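PDB 4U08: Lic11098 from Leptospira interrogans serogroup Icterohaemorrhagiae serovar copenhageni, which is of unknown function but is a leucine-rich repeat protein of a pathogen, considered a virulence factor, and may bind other molecules through its curved solenoid. Local coordinates for residues N49-Q54 against H72-Q77; K95-Q100 against E116-H121; D325-Q330 against L349-L354; L357-K362 against R386-Q391. All coordinates share one frame; numbering follows the deposited sequence.

In the fold
The chain coils into a leucine-rich repeat solenoid whose short parallel strands follow one another in sequence order. Contacts 1, 2 and 3 each join the loop or strand end of one coil to that of the next. Contacts 1 and 2, with centres 10 Å apart, touch where the chain leaves strands 70-72 and 93-95. Contact 3 lies on the opposite side of the chain's centre, about 46 Å from contact 2 between centres, and follows strands 323-325 and 346-348. Contact 4, last in sequence, has its centre about 18 Å from that of contact 3; there the repeat pattern of contacts 1 to 3 gives way to helix 379-388 packed on a 3-10 turn at the C-terminal end.

Contact 1 (N49-Q54 against H72-Q77); sequences NLDDNQ and HLSKNQ
In the asparagine ladder of the leucine-rich repeat solenoid, Asn76 reaches from one coil to Leu50 of the coil before it. Asn76 ND2 donates to Leu50 O over 3.0 Å in an almost straight bond (177°), arriving above the carbonyl plane, while Asn53 ND2 takes the opposite face of the same oxygen, also at 3.0 Å. The other end of each amide is held: Asn53 OD1 accepts from the backbone of Ser30 and Leu32, and Asn76 OD1 from Leu55. Beneath this polar rung, Leu50 CD1 lies beside Leu73 CD2 at 3.7 Å. Asp51 lays CG beside its backbone N (chi1 -71°), which carries OD1 to Ser74 N (2.9 Å) on the anti side of the carboxylate. Its OD2 accepts a hydrogen bond from a water at 2.6 Å that also bonds His72 ND1, whose ring is held at NE2 by Gln70. The Lys75 side chain runs alongside that of Asp52, and NZ makes a long, weak salt bridge to the carboxylate, 3.4 Å from OD2. Neutral amides thus grip Leu50 O, beside backbone bonds such as Leu50 N to His72 O; one Asp51 oxygen holds a backbone N-H, and the other charges meet weakly or through water.

Contact 2 (K95-Q100 against E116-H121); sequences KLYENQ and ELNLAH
Leu96 and Leu119 form the close-packed floor of this contact, their side chains running side by side with CD1 of Leu96 3.7 Å from CD2 of Leu119. The backbones beside them are tied in parallel: Leu96 N donates to Asn118 O at 2.8 Å, followed by bonds from Glu98 N to Ala120 O and from Asn99 N to His121 O. Tyr97 also packs closely, its CD2 standing 3.3 Å from Asn118 ND2 with ring and amide planes 39° apart. CG of Tyr97 sits between its backbone N and carbonyl carbon (chi1 66°), a rotation that lays CD2 near the Asn118 amide. The oxygen of that amide, OD1, accepts from Ala120 N at 3.1 Å in an Asx turn that bends the chain as it leaves strand 116-118. The turn follows one of the short parallel strands of the leucine-rich repeat solenoid, where the ladder asparagines also take part: Leu96 O receives Asn99 ND2 from its own coil and Asn122 ND2 from the next, while Asn99 ND2 also bonds Leu73 O behind it. Towards the ends the grip slackens. Glu98 OE1 comes close to the His121 ring without a hydrogen bond, its carboxylate turned 64° from the imidazole; instead a water joins Glu98 OE2 (2.7 Å) to His121 ND1 (2.7 Å), lying in the ring plane. The His121 ring also stacks on that of His144. Lys95 NZ stays 4.3 Å from Glu116 OE2, too far for a salt bridge, and the carboxylate pairs through OE1 with Lys93.

Contact 3 (D325-Q330 against L349-L354); sequences DLEHNQ and LKYNQL. With ZN (zinc ion), chain C.
Leu349 opens the contact against Leu326, the two side chains lying alongside each other with CD2 of Leu349 3.8 Å from CD1 of Leu326 in the hydrophobic interior. Lys350 follows with its carbonyl, to which His328 N donates at 2.8 Å. The Lys350 side chain lies beside that of Glu327, but the charges do not meet: Lys350 NZ is 4.3 Å from Glu327 OE1, and two waters fill the junction, each donating to one carboxylate oxygen and accepting from the ammonium. Glu327 OE1 is further held by Asn348 ND2, which helps to fix the carboxylate. Tyr351 comes next and takes Glu327 OE2 at its ring edge, 3.7 Å from CD2. Its CB also supports the imidazole of His328, approaching CD2 to 3.7 Å; the two rings are inclined at 59°. Because His328 swings CG nearly anti to its backbone N (chi1 -154°), NE2 projects outward and binds a zinc ion at 2.0 Å, with a water as a further ligand. Asn352 turns inward instead. Its ND2 spans Leu326 O (2.9 Å, 175°) and Leu349 O, so that Leu326 O is gripped from opposite faces by Asn352 and Asn329, Asn329 ND2 also bonding Leu303 O of the coil before, while Asn352 OD1 accepts from Leu331 N. Gln353 makes no direct contact; its NE2 donates to a water that also lies 3.2 Å from Asn329 O. The arrangement is that of an asparagine ladder rung in a leucine-rich repeat solenoid, with a metal-bound histidine on the loop outside it.

Contact 4 (L357-K362 against R386-Q391); sequences LPEEIK and RKLLPQ
Lys362, in the 3-10 turn that begins at Glu359, and Leu388, the last helical residue of 379-388, bring their backbones to 5.5 Å between CA atoms, with no hydrogen bond joining the two segments. Leu388 points toward the turn, and its CD1 methyl approaches CB of Lys362 at 4.0 Å. The same methyl meets Glu359 OE1 at 3.7 Å, the two side chains crossing at about a right angle. Leu389, where the chain leaves the helix, also turns its side chain inward. Its CD2 rests against two successive carbonyls, 3.5 Å from Ile361 O and 3.6 Å from Lys362 O, while CD1 makes a looser apolar approach to Ile361 CG1. Lys362 places CG between its backbone N and carbonyl carbon (chi1 76°) and runs extended from there to Glu359, where NZ bonds OE1 at 2.8 Å on the anti lone pair. Glu359 OE2 in turn pairs with Arg384, from the same helix as Leu388, so the carboxylate links the turn to the helix electrostatically. Cohesion at this C-terminal end of the solenoid therefore comes from leucine methyls laid on aliphatic and carbonyl surface, with a lysine-glutamate-arginine ion network beside them that probably neutralises the glutamate next to the methyl.

Contact 1 (N49-Q54 against H72-Q77)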
# COMPACT_ATOMS: atom_id res chain seq x y z
N ASN A 49 -18.01 8.79 20.88
CA ASN A 49 -16.75 9.33 20.40
C ASN A 49 -15.95 9.92 21.55
O ASN A 49 -16.32 10.93 22.13
CB ASN A 49 -16.98 10.34 19.25
CG ASN A 49 -15.73 10.69 18.49
OD1 ASN A 49 -14.60 10.46 18.94
ND2 ASN A 49 -15.89 11.31 17.34
N LEU A 50 -14.84 9.24 21.89
CA LEU A 50 -13.94 9.64 22.97
C LEU A 50 -12.55 9.99 22.44
O LEU A 50 -11.59 10.06 23.22
CB LEU A 50 -13.86 8.51 24.03
CG LEU A 50 -15.18 8.13 24.74
CD1 LEU A 50 -14.96 6.98 25.71
CD2 LEU A 50 -15.76 9.32 25.50
N ASP A 51 -12.43 10.21 21.11
CA ASP A 51 -11.18 10.52 20.43
C ASP A 51 -10.50 11.77 20.95
O ASP A 51 -11.18 12.70 21.37
CB ASP A 51 -11.41 10.73 18.92
CG ASP A 51 -11.75 9.50 18.10
OD1 ASP A 51 -11.56 8.37 18.61
OD2 ASP A 51 -12.21 9.67 16.95
N ASP A 52 -9.16 11.81 20.87
CA ASP A 52 -8.34 12.96 21.24
C ASP A 52 -8.64 13.46 22.66
O ASP A 52 -9.11 14.58 22.83
CB ASP A 52 -8.53 14.10 20.22
CG ASP A 52 -8.13 13.76 18.80
OD1 ASP A 52 -7.11 14.28 18.33
OD2 ASP A 52 -8.89 13.01 18.13
N ASN A 53 -8.43 12.60 23.66
CA ASN A 53 -8.65 12.95 25.06
C ASN A 53 -7.45 12.43 25.88
O ASN A 53 -6.43 12.08 25.28
CB ASN A 53 -10.02 12.44 25.58
CG ASN A 53 -11.20 13.30 25.14
OD1 ASN A 53 -11.27 14.51 25.43
ND2 ASN A 53 -12.16 12.69 24.46
N GLN A 54 -7.54 12.40 27.23
CA GLN A 54 -6.41 11.93 28.04
C GLN A 54 -6.76 10.70 28.90
O GLN A 54 -6.18 10.51 29.97
CB GLN A 54 -5.81 13.07 28.89
CG GLN A 54 -5.06 14.12 28.08
CD GLN A 54 -5.94 15.29 27.70
OE1 GLN A 54 -6.36 16.07 28.56
NE2 GLN A 54 -6.21 15.45 26.41
N HIS A 72 -15.18 4.96 19.40
CA HIS A 72 -14.02 5.71 18.93
C HIS A 72 -13.20 6.13 20.16
O HIS A 72 -13.66 6.93 20.98
CB HIS A 72 -14.46 6.93 18.09
CG HIS A 72 -15.23 6.56 16.86
ND1 HIS A 72 -14.65 6.63 15.60
CD2 HIS A 72 -16.49 6.10 16.73
CE1 HIS A 72 -15.58 6.21 14.75
NE2 HIS A 72 -16.71 5.88 15.39
N LEU A 73 -12.02 5.53 20.32
CA LEU A 73 -11.16 5.78 21.47
C LEU A 73 -9.74 6.12 21.06
O LEU A 73 -8.80 5.91 21.83
CB LEU A 73 -11.15 4.53 22.35
CG LEU A 73 -12.18 4.44 23.45
CD1 LEU A 73 -12.23 3.05 23.99
CD2 LEU A 73 -11.84 5.41 24.57
N SER A 74 -9.59 6.64 19.85
CA SER A 74 -8.29 6.97 19.29
C SER A 74 -7.67 8.17 19.97
O SER A 74 -8.38 9.02 20.51
CB SER A 74 -8.41 7.21 17.79
OG SER A 74 -8.99 6.09 17.14
N LYS A 75 -6.34 8.24 19.93
CA LYS A 75 -5.55 9.36 20.45
C LYS A 75 -5.86 9.68 21.92
O LYS A 75 -6.26 10.79 22.27
CB LYS A 75 -5.68 10.59 19.52
CG LYS A 75 -5.23 10.33 18.08
CD LYS A 75 -5.48 11.52 17.16
CE LYS A 75 -6.63 11.27 16.21
NZ LYS A 75 -6.95 12.48 15.40
N ASN A 76 -5.70 8.67 22.78
CA ASN A 76 -5.81 8.80 24.23
C ASN A 76 -4.51 8.22 24.76
O ASN A 76 -3.53 8.14 24.01
CB ASN A 76 -7.03 8.04 24.76
CG ASN A 76 -8.29 8.83 24.65
OD1 ASN A 76 -8.58 9.67 25.49
ND2 ASN A 76 -9.03 8.60 23.59
N GLN A 77 -4.48 7.83 26.05
CA GLN A 77 -3.30 7.25 26.67
C GLN A 77 -3.69 5.91 27.33
O GLN A 77 -3.13 5.56 28.38
CB GLN A 77 -2.71 8.23 27.70
CG GLN A 77 -2.16 9.54 27.12
CD GLN A 77 -1.99 10.64 28.15
OE1 GLN A 77 -2.63 10.66 29.21
NE2 GLN A 77 -1.15 11.61 27.84
O HOH W 1 -12.06 7.59 15.34

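Contact 2 (K95-Q100 against E116-H121)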
# COMPACT_ATOMS: atom_id res chain seq x y z
N LYS A 95 -12.23 1.50 17.44
CA LYS A 95 -11.08 2.31 17.04
C LYS A 95 -10.21 2.71 18.22
O LYS A 95 -10.62 3.50 19.07
CB LYS A 95 -11.51 3.54 16.19
CG LYS A 95 -12.18 3.12 14.88
CD LYS A 95 -12.58 4.30 14.00
CE LYS A 95 -11.64 4.49 12.83
NZ LYS A 95 -12.18 5.46 11.84
N LEU A 96 -9.00 2.13 18.29
CA LEU A 96 -8.07 2.34 19.40
C LEU A 96 -6.72 2.80 18.94
O LEU A 96 -5.75 2.65 19.69
CB LEU A 96 -7.94 1.03 20.19
CG LEU A 96 -9.17 0.61 20.99
CD1 LEU A 96 -9.19 -0.86 21.22
CD2 LEU A 96 -9.23 1.34 22.31
N TYR A 97 -6.62 3.38 17.72
CA TYR A 97 -5.33 3.84 17.25
C TYR A 97 -4.77 4.96 18.12
O TYR A 97 -5.53 5.77 18.65
CB TYR A 97 -5.30 4.16 15.73
CG TYR A 97 -6.14 5.33 15.27
CD1 TYR A 97 -5.63 6.62 15.25
CD2 TYR A 97 -7.39 5.12 14.69
CE1 TYR A 97 -6.38 7.70 14.77
CE2 TYR A 97 -8.15 6.18 14.19
CZ TYR A 97 -7.64 7.47 14.24
OH TYR A 97 -8.39 8.52 13.76
N GLU A 98 -3.45 4.97 18.30
CA GLU A 98 -2.70 5.92 19.11
C GLU A 98 -3.12 5.87 20.59
O GLU A 98 -3.85 6.74 21.09
CB GLU A 98 -2.69 7.36 18.53
CG GLU A 98 -1.43 8.12 18.87
CD GLU A 98 -0.16 7.63 18.20
OE1 GLU A 98 0.01 7.89 16.99
OE2 GLU A 98 0.67 7.00 18.89
N ASN A 99 -2.71 4.79 21.26
CA ASN A 99 -2.88 4.55 22.68
C ASN A 99 -1.63 3.84 23.17
O ASN A 99 -0.66 3.71 22.40
CB ASN A 99 -4.16 3.77 22.96
CG ASN A 99 -5.38 4.64 22.96
OD1 ASN A 99 -5.57 5.45 23.86
ND2 ASN A 99 -6.21 4.51 21.95
N GLN A 100 -1.62 3.35 24.41
CA GLN A 100 -0.46 2.65 24.93
C GLN A 100 -0.79 1.22 25.35
O GLN A 100 -0.32 0.76 26.39
CB GLN A 100 0.18 3.47 26.06
CG GLN A 100 1.04 4.61 25.56
CD GLN A 100 1.36 5.56 26.68
OE1 GLN A 100 2.14 5.25 27.59
NE2 GLN A 100 0.72 6.72 26.68
N GLU A 116 -14.64 -4.11 12.15
CA GLU A 116 -13.43 -3.31 12.05
C GLU A 116 -12.79 -3.13 13.41
O GLU A 116 -13.45 -2.69 14.37
CB GLU A 116 -13.74 -1.95 11.42
CG GLU A 116 -12.57 -0.97 11.41
CD GLU A 116 -12.80 0.37 10.71
OE1 GLU A 116 -13.84 0.51 10.02
OE2 GLU A 116 -11.93 1.26 10.84
N LEU A 117 -11.50 -3.45 13.49
CA LEU A 117 -10.71 -3.31 14.70
C LEU A 117 -9.44 -2.57 14.36
O LEU A 117 -8.62 -3.05 13.58
CB LEU A 117 -10.43 -4.71 15.28
CG LEU A 117 -9.49 -4.81 16.49
CD1 LEU A 117 -9.98 -3.94 17.68
CD2 LEU A 117 -9.35 -6.27 16.93
N ASN A 118 -9.30 -1.36 14.90
CA ASN A 118 -8.13 -0.56 14.63
C ASN A 118 -7.27 -0.51 15.88
O ASN A 118 -7.61 0.19 16.83
CB ASN A 118 -8.50 0.86 14.15
CG ASN A 118 -7.33 1.62 13.58
OD1 ASN A 118 -6.19 1.37 13.91
ND2 ASN A 118 -7.59 2.53 12.65
N LEU A 119 -6.14 -1.22 15.88
CA LEU A 119 -5.20 -1.25 17.01
C LEU A 119 -3.86 -0.64 16.61
O LEU A 119 -2.85 -0.87 17.28
CB LEU A 119 -5.03 -2.71 17.52
CG LEU A 119 -6.24 -3.35 18.19
CD1 LEU A 119 -6.05 -4.88 18.32
CD2 LEU A 119 -6.51 -2.72 19.54
N ALA A 120 -3.84 0.17 15.52
CA ALA A 120 -2.60 0.77 15.06
C ALA A 120 -2.05 1.79 16.08
O ALA A 120 -2.82 2.29 16.88
CB ALA A 120 -2.79 1.42 13.69
N HIS A 121 -0.74 2.01 16.11
CA HIS A 121 -0.06 2.96 17.01
C HIS A 121 -0.29 2.64 18.49
O HIS A 121 -0.73 3.48 19.26
CB HIS A 121 -0.40 4.43 16.66
CG HIS A 121 0.08 4.84 15.31
ND1 HIS A 121 1.22 5.62 15.14
CD2 HIS A 121 -0.39 4.50 14.09
CE1 HIS A 121 1.37 5.77 13.84
NE2 HIS A 121 0.43 5.11 13.16
O HOH W 2 2.72 6.22 17.25

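Contact 3 (D325-Q330 against L349-L354)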
# COMPACT_ATOMS: atom_id res chain seq x y z
N ASP A 325 10.92 7.95 -18.45
CA ASP A 325 12.00 8.58 -17.71
C ASP A 325 13.28 7.76 -17.85
O ASP A 325 13.38 6.67 -17.30
CB ASP A 325 11.61 8.84 -16.24
CG ASP A 325 12.67 9.53 -15.40
OD1 ASP A 325 13.78 9.85 -15.94
OD2 ASP A 325 12.43 9.72 -14.19
N LEU A 326 14.28 8.33 -18.56
CA LEU A 326 15.56 7.63 -18.80
C LEU A 326 16.73 8.38 -18.24
O LEU A 326 17.89 8.19 -18.67
CB LEU A 326 15.73 7.37 -20.30
CG LEU A 326 14.78 6.32 -20.88
CD1 LEU A 326 14.58 6.56 -22.36
CD2 LEU A 326 15.29 4.90 -20.60
N GLU A 327 16.44 9.22 -17.25
CA GLU A 327 17.47 10.08 -16.65
C GLU A 327 18.62 9.31 -16.06
O GLU A 327 18.40 8.30 -15.40
CB GLU A 327 16.84 11.00 -15.59
CG GLU A 327 17.86 11.82 -14.81
CD GLU A 327 17.29 12.91 -13.92
OE1 GLU A 327 16.12 13.32 -14.11
OE2 GLU A 327 18.05 13.39 -13.05
N HIS A 328 19.86 9.80 -16.27
CA HIS A 328 21.07 9.25 -15.66
C HIS A 328 21.31 7.76 -15.95
O HIS A 328 21.61 6.98 -15.05
CB HIS A 328 21.08 9.56 -14.13
CG HIS A 328 22.46 9.62 -13.55
ND1 HIS A 328 23.12 8.47 -13.10
CD2 HIS A 328 23.28 10.68 -13.40
CE1 HIS A 328 24.31 8.88 -12.70
NE2 HIS A 328 24.45 10.20 -12.84
N ASN A 329 21.08 7.37 -17.17
CA ASN A 329 21.46 6.04 -17.62
C ASN A 329 22.77 6.31 -18.40
O ASN A 329 23.38 7.36 -18.25
CB ASN A 329 20.39 5.42 -18.52
CG ASN A 329 19.31 4.77 -17.71
OD1 ASN A 329 19.51 3.71 -17.18
ND2 ASN A 329 18.21 5.45 -17.51
N GLN A 330 23.15 5.43 -19.29
CA GLN A 330 24.34 5.75 -20.09
C GLN A 330 24.00 5.56 -21.56
O GLN A 330 24.73 4.94 -22.29
CB GLN A 330 25.57 4.94 -19.58
CG GLN A 330 25.27 3.51 -19.17
CD GLN A 330 26.34 2.96 -18.26
OE1 GLN A 330 27.29 2.29 -18.71
NE2 GLN A 330 26.21 3.20 -16.97
N LEU A 349 15.57 12.61 -20.83
CA LEU A 349 16.84 12.03 -21.29
C LEU A 349 18.03 12.68 -20.63
O LEU A 349 19.17 12.53 -21.10
CB LEU A 349 16.91 12.16 -22.82
CG LEU A 349 15.83 11.43 -23.61
CD1 LEU A 349 15.86 11.84 -25.07
CD2 LEU A 349 15.95 9.93 -23.47
N LYS A 350 17.80 13.38 -19.51
CA LYS A 350 18.89 14.04 -18.81
C LYS A 350 20.01 13.09 -18.41
O LYS A 350 19.74 11.95 -18.05
CB LYS A 350 18.39 14.74 -17.54
CG LYS A 350 17.62 16.00 -17.80
CD LYS A 350 17.64 16.89 -16.56
CE LYS A 350 16.45 16.69 -15.67
NZ LYS A 350 16.51 17.57 -14.46
N TYR A 351 21.26 13.58 -18.41
CA TYR A 351 22.42 12.78 -17.95
C TYR A 351 22.63 11.48 -18.73
O TYR A 351 22.69 10.42 -18.12
CB TYR A 351 22.30 12.43 -16.45
CG TYR A 351 22.39 13.60 -15.51
CD1 TYR A 351 23.62 14.20 -15.22
CD2 TYR A 351 21.28 14.04 -14.81
CE1 TYR A 351 23.73 15.22 -14.29
CE2 TYR A 351 21.36 15.10 -13.90
CZ TYR A 351 22.59 15.68 -13.64
OH TYR A 351 22.69 16.70 -12.74
N ASN A 352 22.63 11.54 -20.04
CA ASN A 352 22.94 10.39 -20.87
C ASN A 352 24.14 10.74 -21.76
O ASN A 352 24.75 11.77 -21.56
CB ASN A 352 21.70 9.97 -21.66
CG ASN A 352 20.79 9.15 -20.80
OD1 ASN A 352 21.12 8.03 -20.40
ND2 ASN A 352 19.66 9.70 -20.41
N GLN A 353 24.45 9.93 -22.76
CA GLN A 353 25.60 10.23 -23.64
C GLN A 353 25.13 10.35 -25.07
O GLN A 353 25.82 9.91 -25.98
CB GLN A 353 26.68 9.13 -23.51
CG GLN A 353 27.29 8.99 -22.10
CD GLN A 353 28.02 10.25 -21.65
OE1 GLN A 353 28.73 10.91 -22.42
NE2 GLN A 353 27.84 10.60 -20.39
N LEU A 354 23.93 10.93 -25.27
CA LEU A 354 23.35 11.08 -26.61
C LEU A 354 24.11 12.15 -27.39
O LEU A 354 24.16 13.30 -26.99
CB LEU A 354 21.85 11.41 -26.54
CG LEU A 354 20.96 10.34 -25.84
CD1 LEU A 354 19.55 10.88 -25.58
CD2 LEU A 354 20.86 9.06 -26.70
ZN ZN C . 26.02 11.28 -12.30
O HOH W 3 17.90 16.00 -12.37
O HOH W 4 14.78 15.45 -13.11
O HOH W 5 25.91 9.29 -18.81
O HOH W 6 25.80 10.68 -10.45

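Contact 4 (L357-K362 against R386-Q391)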
# COMPACT_ATOMS: atom_id res chain seq x y z
N LEU A 357 20.10 12.54 -32.03
CA LEU A 357 18.71 12.10 -31.85
C LEU A 357 18.17 11.63 -33.20
O LEU A 357 18.49 12.26 -34.21
CB LEU A 357 17.80 13.22 -31.30
CG LEU A 357 18.10 13.68 -29.86
CD1 LEU A 357 17.22 14.84 -29.48
CD2 LEU A 357 17.94 12.55 -28.86
N PRO A 358 17.37 10.55 -33.26
CA PRO A 358 16.85 10.14 -34.57
C PRO A 358 15.94 11.21 -35.14
O PRO A 358 15.27 11.92 -34.39
CB PRO A 358 16.11 8.84 -34.26
CG PRO A 358 15.78 8.92 -32.80
CD PRO A 358 16.91 9.65 -32.18
N GLU A 359 15.95 11.37 -36.47
CA GLU A 359 15.09 12.35 -37.15
C GLU A 359 13.60 12.09 -36.84
O GLU A 359 12.83 13.04 -36.71
CB GLU A 359 15.33 12.31 -38.67
CG GLU A 359 14.54 13.35 -39.46
CD GLU A 359 14.75 14.82 -39.14
OE1 GLU A 359 13.87 15.63 -39.52
OE2 GLU A 359 15.82 15.18 -38.59
N GLU A 360 13.25 10.79 -36.64
CA GLU A 360 11.91 10.30 -36.30
C GLU A 360 11.30 10.93 -35.03
O GLU A 360 10.11 10.74 -34.80
CB GLU A 360 11.89 8.77 -36.21
CG GLU A 360 12.07 8.05 -37.54
CD GLU A 360 13.50 7.84 -38.02
OE1 GLU A 360 14.45 8.34 -37.37
OE2 GLU A 360 13.67 7.14 -39.05
N ILE A 361 12.10 11.67 -34.22
CA ILE A 361 11.64 12.40 -33.03
C ILE A 361 10.61 13.48 -33.42
O ILE A 361 9.73 13.81 -32.62
CB ILE A 361 12.82 12.95 -32.16
CG1 ILE A 361 12.37 13.18 -30.70
CG2 ILE A 361 13.49 14.21 -32.76
CD1 ILE A 361 13.46 13.04 -29.67
N LYS A 362 10.72 14.02 -34.66
CA LYS A 362 9.80 15.01 -35.20
C LYS A 362 8.36 14.48 -35.30
O LYS A 362 7.43 15.26 -35.36
CB LYS A 362 10.29 15.55 -36.56
CG LYS A 362 10.09 14.61 -37.75
CD LYS A 362 10.58 15.30 -39.02
CE LYS A 362 10.69 14.37 -40.20
NZ LYS A 362 11.75 14.82 -41.16
N ARG A 386 13.86 22.13 -32.05
CA ARG A 386 12.89 23.09 -31.50
C ARG A 386 11.84 23.53 -32.57
O ARG A 386 10.66 23.61 -32.25
CB ARG A 386 13.58 24.32 -30.94
CG ARG A 386 14.20 24.12 -29.60
CD ARG A 386 14.91 25.40 -29.17
NE ARG A 386 15.98 25.18 -28.18
CZ ARG A 386 15.76 24.89 -26.91
NH1 ARG A 386 14.52 24.72 -26.46
NH2 ARG A 386 16.78 24.71 -26.08
N LYS A 387 12.29 23.77 -33.82
CA LYS A 387 11.41 24.15 -34.94
C LYS A 387 10.58 22.94 -35.46
O LYS A 387 9.48 23.13 -35.98
CB LYS A 387 12.23 24.82 -36.06
CG LYS A 387 12.89 26.13 -35.64
CD LYS A 387 13.71 26.75 -36.76
CE LYS A 387 14.48 27.97 -36.30
NZ LYS A 387 15.16 28.66 -37.43
N LEU A 388 11.09 21.72 -35.29
CA LEU A 388 10.38 20.50 -35.70
C LEU A 388 9.28 20.14 -34.69
O LEU A 388 8.29 19.51 -35.08
CB LEU A 388 11.34 19.30 -35.85
CG LEU A 388 12.37 19.32 -36.97
CD1 LEU A 388 13.29 18.11 -36.83
CD2 LEU A 388 11.71 19.29 -38.33
N LEU A 389 9.45 20.51 -33.40
CA LEU A 389 8.47 20.22 -32.36
C LEU A 389 8.06 21.53 -31.71
O LEU A 389 8.44 21.77 -30.58
CB LEU A 389 9.05 19.24 -31.31
CG LEU A 389 9.52 17.85 -31.80
CD1 LEU A 389 10.23 17.09 -30.68
CD2 LEU A 389 8.35 17.02 -32.30
N PRO A 390 7.32 22.43 -32.43
CA PRO A 390 7.01 23.76 -31.85
C PRO A 390 6.12 23.76 -30.62
O PRO A 390 6.16 24.72 -29.87
CB PRO A 390 6.37 24.51 -33.03
CG PRO A 390 5.84 23.47 -33.91
CD PRO A 390 6.78 22.31 -33.80
N GLN A 391 5.35 22.69 -30.40
CA GLN A 391 4.47 22.59 -29.24
C GLN A 391 5.21 22.03 -28.02
O GLN A 391 4.67 22.03 -26.91
CB GLN A 391 3.25 21.71 -29.59
CG GLN A 391 2.10 22.50 -30.23
CD GLN A 391 2.38 22.93 -31.65
OE1 GLN A 391 2.41 24.13 -31.97
NE2 GLN A 391 2.56 21.98 -32.55